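Local coordinates for ApRick protease (Rickettsia conorii, PDB 5C9F), which is a retropepsin-like aspartic protease, represented here by its protease domain, and probably cleaves peptide bonds as an endopeptidase, at residues 21-29 against 79-87; 35-46 against 101-111. One frame throughout, in Å; residues are numbered along the deposited sequence.

Contact 1. Residues 21-29 against 79-87; sequences FYINAFVNN and TLNSVVIGK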
# COMPACT_ATOMS: atom_id res chain seq x y z
N PHE A 21 -16.35 -3.37 20.86
CA PHE A 21 -15.43 -3.96 19.97
C PHE A 21 -14.32 -4.62 20.76
O PHE A 21 -13.78 -4.01 21.73
CB PHE A 21 -14.80 -2.92 19.02
CG PHE A 21 -15.75 -2.27 18.10
CD1 PHE A 21 -16.14 -2.91 16.93
CD2 PHE A 21 -16.25 -1.02 18.38
CE1 PHE A 21 -17.03 -2.30 16.08
CE2 PHE A 21 -17.15 -0.40 17.52
CZ PHE A 21 -17.53 -1.05 16.37
N TYR A 22 -13.98 -5.85 20.38
CA TYR A 22 -12.87 -6.54 20.98
C TYR A 22 -11.82 -6.85 19.94
O TYR A 22 -12.14 -7.13 18.80
CB TYR A 22 -13.34 -7.85 21.68
CG TYR A 22 -14.38 -7.61 22.76
CD1 TYR A 22 -14.01 -7.33 24.07
CD2 TYR A 22 -15.70 -7.57 22.46
CE1 TYR A 22 -14.95 -7.07 25.05
CE2 TYR A 22 -16.65 -7.31 23.46
CZ TYR A 22 -16.25 -7.06 24.74
OH TYR A 22 -17.16 -6.83 25.72
N ILE A 23 -10.56 -6.85 20.38
CA ILE A 23 -9.43 -7.17 19.50
C ILE A 23 -8.41 -8.02 20.25
O ILE A 23 -8.10 -7.75 21.39
CB ILE A 23 -8.58 -5.93 19.09
CG1 ILE A 23 -9.42 -4.80 18.58
CG2 ILE A 23 -7.61 -6.36 18.01
CD1 ILE A 23 -8.56 -3.56 18.37
N ASN A 24 -7.97 -9.07 19.59
CA ASN A 24 -6.93 -9.97 20.10
C ASN A 24 -5.59 -9.44 19.59
O ASN A 24 -5.45 -9.10 18.42
CB ASN A 24 -7.17 -11.39 19.59
CG ASN A 24 -8.36 -12.01 20.22
OD1 ASN A 24 -8.56 -11.92 21.44
ND2 ASN A 24 -9.18 -12.62 19.43
N ALA A 25 -4.69 -9.24 20.51
CA ALA A 25 -3.37 -8.80 20.18
C ALA A 25 -2.40 -9.83 20.73
O ALA A 25 -2.69 -10.49 21.71
CB ALA A 25 -3.15 -7.43 20.81
N PHE A 26 -1.21 -9.87 20.17
CA PHE A 26 -0.13 -10.60 20.74
C PHE A 26 0.83 -9.66 21.43
O PHE A 26 1.45 -8.80 20.81
CB PHE A 26 0.57 -11.44 19.69
CG PHE A 26 -0.27 -12.59 19.24
CD1 PHE A 26 -1.25 -12.38 18.29
CD2 PHE A 26 -0.12 -13.86 19.80
CE1 PHE A 26 -2.06 -13.42 17.86
CE2 PHE A 26 -0.94 -14.91 19.38
CZ PHE A 26 -1.91 -14.69 18.41
N VAL A 27 0.87 -9.79 22.75
CA VAL A 27 1.68 -8.89 23.63
C VAL A 27 2.83 -9.75 24.15
O VAL A 27 2.58 -10.74 24.84
CB VAL A 27 0.83 -8.34 24.76
CG1 VAL A 27 1.63 -7.38 25.61
CG2 VAL A 27 -0.41 -7.62 24.20
N ASN A 28 4.06 -9.40 23.75
CA ASN A 28 5.24 -10.18 24.07
C ASN A 28 5.00 -11.65 23.77
O ASN A 28 5.21 -12.52 24.60
CB ASN A 28 5.63 -9.99 25.54
CG ASN A 28 5.87 -8.56 25.89
OD1 ASN A 28 6.15 -7.71 25.00
ND2 ASN A 28 5.72 -8.23 27.18
N ASN A 29 4.46 -11.91 22.58
CA ASN A 29 4.23 -13.27 22.10
C ASN A 29 2.99 -13.95 22.71
O ASN A 29 2.76 -15.07 22.42
CB ASN A 29 5.55 -14.19 22.28
CG ASN A 29 5.51 -15.42 21.39
OD1 ASN A 29 5.69 -16.64 21.77
ND2 ASN A 29 5.32 -15.10 20.18
N THR A 79 5.62 -0.90 30.73
CA THR A 79 5.89 -0.78 29.30
C THR A 79 5.87 -2.16 28.64
O THR A 79 6.43 -3.09 29.16
CB THR A 79 7.25 -0.12 29.06
OG1 THR A 79 7.22 1.18 29.67
CG2 THR A 79 7.53 0.01 27.59
N LEU A 80 5.13 -2.27 27.55
CA LEU A 80 4.98 -3.53 26.86
C LEU A 80 5.98 -3.54 25.69
O LEU A 80 5.91 -2.73 24.78
CB LEU A 80 3.57 -3.69 26.41
CG LEU A 80 2.53 -3.72 27.55
CD1 LEU A 80 1.15 -3.61 26.95
CD2 LEU A 80 2.60 -4.96 28.40
N ASN A 81 6.92 -4.45 25.74
CA ASN A 81 7.98 -4.50 24.75
C ASN A 81 7.42 -4.62 23.35
O ASN A 81 7.86 -3.92 22.45
CB ASN A 81 8.93 -5.67 25.02
CG ASN A 81 9.66 -5.52 26.33
OD1 ASN A 81 9.95 -4.43 26.77
ND2 ASN A 81 9.95 -6.64 26.98
N SER A 82 6.46 -5.50 23.17
CA SER A 82 5.91 -5.76 21.85
C SER A 82 4.40 -6.02 21.88
O SER A 82 3.91 -6.77 22.73
CB SER A 82 6.62 -6.97 21.22
OG SER A 82 5.88 -7.52 20.15
N VAL A 83 3.68 -5.28 21.06
CA VAL A 83 2.23 -5.42 20.88
C VAL A 83 1.98 -5.55 19.38
O VAL A 83 2.24 -4.60 18.63
CB VAL A 83 1.43 -4.20 21.40
CG1 VAL A 83 -0.08 -4.39 21.15
CG2 VAL A 83 1.62 -3.94 22.90
N VAL A 84 1.51 -6.72 18.96
CA VAL A 84 1.26 -6.98 17.57
C VAL A 84 -0.26 -7.02 17.37
O VAL A 84 -0.95 -7.89 17.93
CB VAL A 84 1.90 -8.30 17.11
CG1 VAL A 84 1.62 -8.56 15.62
CG2 VAL A 84 3.40 -8.28 17.40
N ILE A 85 -0.72 -6.09 16.55
CA ILE A 85 -2.09 -6.07 16.02
C ILE A 85 -1.93 -5.69 14.52
O ILE A 85 -1.89 -4.51 14.17
CB ILE A 85 -2.95 -4.97 16.66
CG1 ILE A 85 -3.05 -5.20 18.19
CG2 ILE A 85 -4.35 -5.00 16.06
CD1 ILE A 85 -3.61 -4.03 18.93
N GLY A 86 -1.78 -6.68 13.66
CA GLY A 86 -1.38 -6.44 12.27
C GLY A 86 0.10 -6.11 12.20
O GLY A 86 0.92 -6.94 11.80
N LYS A 87 0.46 -4.91 12.61
CA LYS A 87 1.89 -4.62 12.72
C LYS A 87 2.33 -4.66 14.17
O LYS A 87 1.50 -4.64 15.10
CB LYS A 87 2.22 -3.27 12.13
CG LYS A 87 1.62 -2.08 12.82
CD LYS A 87 2.13 -0.79 12.19
CE LYS A 87 3.43 -0.32 12.79
NZ LYS A 87 4.02 0.72 11.91
O HOH W 1 4.08 -9.87 20.68
O HOH W 2 6.95 -5.75 28.35

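Contact 2. Residues 35-46 against 101-111; sequences MVDTGASDIALT and LDISLLGMSLL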
# COMPACT_ATOMS: atom_id res chain seq x y z
N MET A 35 -10.68 -5.01 25.06
CA MET A 35 -11.81 -4.22 24.66
C MET A 35 -11.31 -2.85 24.21
O MET A 35 -10.49 -2.24 24.89
CB MET A 35 -12.77 -4.06 25.83
CG MET A 35 -14.08 -3.35 25.44
SD MET A 35 -15.29 -3.36 26.80
CE MET A 35 -14.68 -2.00 27.73
N VAL A 36 -11.76 -2.40 23.05
CA VAL A 36 -11.46 -1.03 22.58
C VAL A 36 -12.23 0.01 23.42
O VAL A 36 -13.42 -0.15 23.67
CB VAL A 36 -11.85 -0.87 21.11
CG1 VAL A 36 -11.64 0.59 20.65
CG2 VAL A 36 -11.04 -1.84 20.28
N ASP A 37 -11.51 1.01 23.94
CA ASP A 37 -12.09 2.09 24.77
C ASP A 37 -11.48 3.41 24.34
O ASP A 37 -10.31 3.66 24.64
CB ASP A 37 -11.78 1.83 26.24
CG ASP A 37 -12.55 2.75 27.17
OD1 ASP A 37 -13.20 3.70 26.69
OD2 ASP A 37 -12.51 2.53 28.41
N THR A 38 -12.21 4.19 23.53
CA THR A 38 -11.78 5.51 23.01
C THR A 38 -11.66 6.55 24.14
O THR A 38 -11.01 7.54 23.94
CB THR A 38 -12.74 6.06 21.90
OG1 THR A 38 -14.09 6.02 22.37
CG2 THR A 38 -12.62 5.27 20.62
N GLY A 39 -12.29 6.27 25.28
CA GLY A 39 -12.16 6.98 26.52
C GLY A 39 -11.05 6.54 27.46
O GLY A 39 -10.97 7.05 28.55
N ALA A 40 -10.20 5.60 27.03
CA ALA A 40 -8.89 5.32 27.65
C ALA A 40 -7.69 5.93 26.89
O ALA A 40 -7.74 6.16 25.67
CB ALA A 40 -8.67 3.83 27.72
N SER A 41 -6.59 6.13 27.59
CA SER A 41 -5.39 6.63 26.96
C SER A 41 -4.44 5.45 26.72
O SER A 41 -4.41 4.87 25.63
CB SER A 41 -4.75 7.76 27.79
OG SER A 41 -4.62 7.29 29.17
N ASP A 42 -3.67 5.10 27.76
CA ASP A 42 -2.71 3.97 27.65
C ASP A 42 -3.46 2.69 27.86
O ASP A 42 -4.69 2.69 28.19
CB ASP A 42 -1.48 4.15 28.59
CG ASP A 42 -1.86 4.14 30.06
OD1 ASP A 42 -2.87 4.72 30.45
OD2 ASP A 42 -1.18 3.49 30.87
N ILE A 43 -2.80 1.58 27.57
CA ILE A 43 -3.40 0.27 27.80
C ILE A 43 -3.64 0.03 29.27
O ILE A 43 -2.76 0.35 30.13
CB ILE A 43 -2.53 -0.82 27.25
CG1 ILE A 43 -2.69 -0.84 25.73
CG2 ILE A 43 -2.89 -2.19 27.83
CD1 ILE A 43 -1.71 -1.73 25.06
N ALA A 44 -4.80 -0.51 29.57
CA ALA A 44 -5.10 -0.93 30.94
C ALA A 44 -5.18 -2.45 31.00
O ALA A 44 -6.02 -3.06 30.38
CB ALA A 44 -6.42 -0.31 31.38
N LEU A 45 -4.26 -3.07 31.72
CA LEU A 45 -4.24 -4.51 31.81
C LEU A 45 -4.91 -4.99 33.10
O LEU A 45 -4.66 -4.45 34.17
CB LEU A 45 -2.80 -5.04 31.81
CG LEU A 45 -1.91 -5.15 30.63
CD1 LEU A 45 -0.65 -5.91 31.05
CD2 LEU A 45 -2.63 -5.91 29.52
N THR A 46 -5.68 -6.06 33.00
CA THR A 46 -6.18 -6.69 34.20
C THR A 46 -5.01 -7.26 34.95
O THR A 46 -3.96 -7.58 34.39
CB THR A 46 -7.18 -7.84 33.91
OG1 THR A 46 -6.51 -8.89 33.17
CG2 THR A 46 -8.36 -7.33 33.09
N LEU A 101 -10.99 -4.32 37.21
CA LEU A 101 -11.03 -4.51 35.74
C LEU A 101 -11.42 -5.90 35.19
O LEU A 101 -10.68 -6.88 35.26
CB LEU A 101 -9.70 -4.02 35.12
CG LEU A 101 -9.73 -3.52 33.68
CD1 LEU A 101 -10.59 -2.27 33.59
CD2 LEU A 101 -8.31 -3.26 33.17
N ASP A 102 -12.55 -5.95 34.50
CA ASP A 102 -13.02 -7.22 33.87
C ASP A 102 -12.26 -7.65 32.63
O ASP A 102 -12.00 -8.83 32.41
CB ASP A 102 -14.51 -7.10 33.49
CG ASP A 102 -15.24 -8.44 33.58
OD1 ASP A 102 -15.19 -9.07 34.66
OD2 ASP A 102 -15.86 -8.85 32.58
N ILE A 103 -11.89 -6.69 31.80
CA ILE A 103 -11.15 -7.03 30.59
C ILE A 103 -10.17 -5.92 30.29
O ILE A 103 -10.44 -4.72 30.54
CB ILE A 103 -12.12 -7.26 29.41
CG1 ILE A 103 -11.37 -7.82 28.24
CG2 ILE A 103 -12.80 -5.97 29.04
CD1 ILE A 103 -12.23 -8.47 27.20
N SER A 104 -9.01 -6.30 29.75
CA SER A 104 -8.02 -5.32 29.45
C SER A 104 -8.50 -4.37 28.39
O SER A 104 -9.31 -4.77 27.53
CB SER A 104 -6.74 -6.01 29.01
OG SER A 104 -6.19 -6.67 30.10
N LEU A 105 -7.99 -3.14 28.42
CA LEU A 105 -8.44 -2.08 27.57
C LEU A 105 -7.35 -1.61 26.68
O LEU A 105 -6.27 -1.32 27.12
CB LEU A 105 -8.96 -0.87 28.40
CG LEU A 105 -10.08 -1.15 29.42
CD1 LEU A 105 -10.42 0.09 30.22
CD2 LEU A 105 -11.32 -1.70 28.73
N LEU A 106 -7.70 -1.41 25.43
CA LEU A 106 -6.84 -0.77 24.48
C LEU A 106 -7.40 0.61 24.25
O LEU A 106 -8.57 0.78 23.88
CB LEU A 106 -6.96 -1.59 23.18
CG LEU A 106 -5.85 -1.50 22.16
CD1 LEU A 106 -6.09 -2.60 21.14
CD2 LEU A 106 -5.90 -0.16 21.50
N GLY A 107 -6.55 1.60 24.37
CA GLY A 107 -7.01 3.00 24.35
C GLY A 107 -6.45 3.77 23.18
O GLY A 107 -5.85 3.19 22.26
N MET A 108 -6.67 5.08 23.23
CA MET A 108 -6.34 5.96 22.11
C MET A 108 -4.88 6.09 21.90
O MET A 108 -4.47 6.35 20.76
CB MET A 108 -6.94 7.37 22.35
CG MET A 108 -8.43 7.40 22.24
SD MET A 108 -8.92 6.91 20.55
CE MET A 108 -8.06 8.04 19.54
N SER A 109 -4.06 5.98 22.96
CA SER A 109 -2.59 6.14 22.70
C SER A 109 -2.05 5.09 21.72
O SER A 109 -1.29 5.42 20.82
CB SER A 109 -1.78 6.14 23.98
OG SER A 109 -2.42 7.03 24.90
N LEU A 110 -2.52 3.84 21.80
CA LEU A 110 -2.12 2.84 20.80
C LEU A 110 -2.92 3.05 19.47
O LEU A 110 -2.34 2.98 18.36
CB LEU A 110 -2.25 1.43 21.33
CG LEU A 110 -1.81 0.26 20.42
CD1 LEU A 110 -0.38 0.36 19.94
CD2 LEU A 110 -1.97 -1.06 21.14
N LEU A 111 -4.22 3.28 19.57
CA LEU A 111 -5.07 3.32 18.38
C LEU A 111 -4.69 4.46 17.43
O LEU A 111 -4.79 4.29 16.21
CB LEU A 111 -6.50 3.51 18.78
CG LEU A 111 -7.14 2.25 19.38
CD1 LEU A 111 -8.47 2.61 19.97
CD2 LEU A 111 -7.33 1.14 18.35
O HOH W 3 -3.75 2.62 24.33

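Contact 1. Residues 21-29 against 79-87
Asn28 grips the backbone of Ser82 with both its main chain and its side chain. With Asn29 it forms the type I' turn of the two-residue β-hairpin 22-27/30-36, and it also holds the corner of strand 71-84 at Asn81. Beyond CB, Asn28 CG stands anti to the carbonyl carbon (chi1 -57°), 4.1 Å from both N and O of Ser82. Asn28 OD1 accepts the N-H of Ser82 (N at 2.9 Å), the donor almost straight out from the carbonyl, and lies 3.4 Å from Asn81 CB. ND2 donates to a water that also binds Thr79 O and Asn81 N. Asn28 N donates to Ser82 O (2.8 Å). Further along, Phe26 and Val84 form a hydrogen-bonded pair, Phe26 N to Val84 O at 3.0 Å.

On the side of Ala25 and Val27, Val27 CG1 meets Leu80 CD2, from beyond the corner, at 3.8 Å. Ala25 CB presses on Ile85 CG1 at 3.4 Å, tighter than ordinary van der Waals contact, and Ile23 and Ile85 cross at roughly a right angle. A second water joins Asn29 N to Ser82 OG, which is also hydrogen-bonded to Glu88. The asparagine amide thus stands in for a backbone partner where regular strand pairing ends.

Contact 2. Residues 35-46 against 101-111
Met35 and Leu105 lie side by side and point the same way, the bend at chi3 of Met35 (81°) bringing Met35 CE to Leu105 CD2 at 3.5 Å. They belong to the psi motif of the aspartic protease fold: central strand 104-106 pairs in parallel with Met35-Val36, which enters the Asp-Thr-Gly loop, and antiparallel with strand 43-45, which leaves it. Asp37, the aspartate of the loop and probably catalytic as in this family, slants across Leu105, its OD2 3.7 Å from Leu105 CD1. Leu105 CB also meets Ala44 CB, so one leucine touches Met35 before the loop, Asp37 within it and Ala44 after it.

On the opposite face, the side chains of Val36 and Leu111 cross at a slant, Val36 CG1 to Leu111 CD1 3.8 Å, and Ile43 CD1 meets Leu110 CD2. Thr38 and Met108 run alongside each other, Thr38 CG2 4.0 Å from Met108 SD. The helix after Gly107 is tied to the loop's end: Met108 N donates to Ala40 O at 2.9 Å and Ser109 N to Ser41 O, both from above the carbonyl plane. Ser104 OG, also bonded to Asp49, accepts the N-H of Thr46 (N at 3.0 Å) in a nearly straight bond (164°).

The centres of contacts 1 and 2 are about 12 Å apart, and both lie in the retropepsin-like protease domain. Their segments alternate along the chain: 21-29, 35-46, 79-87, then 101-111. Both contacts include pairings within one mixed sheet: contact 1 between strands 22-27 and 71-84, contact 2 between strands 30-36 and 104-106, with the hairpin 22-27/30-36 between them. The two also touch directly: Phe21 O lies 2.9 Å from Val36 N, a probable hydrogen bond, and Ile85 CD1 packs on Leu106 CD1 at 3.6 Å. The strand that leads into the Asp-Thr-Gly loop of contact 2 is thus the immediate neighbour of the strand that carries contact 1.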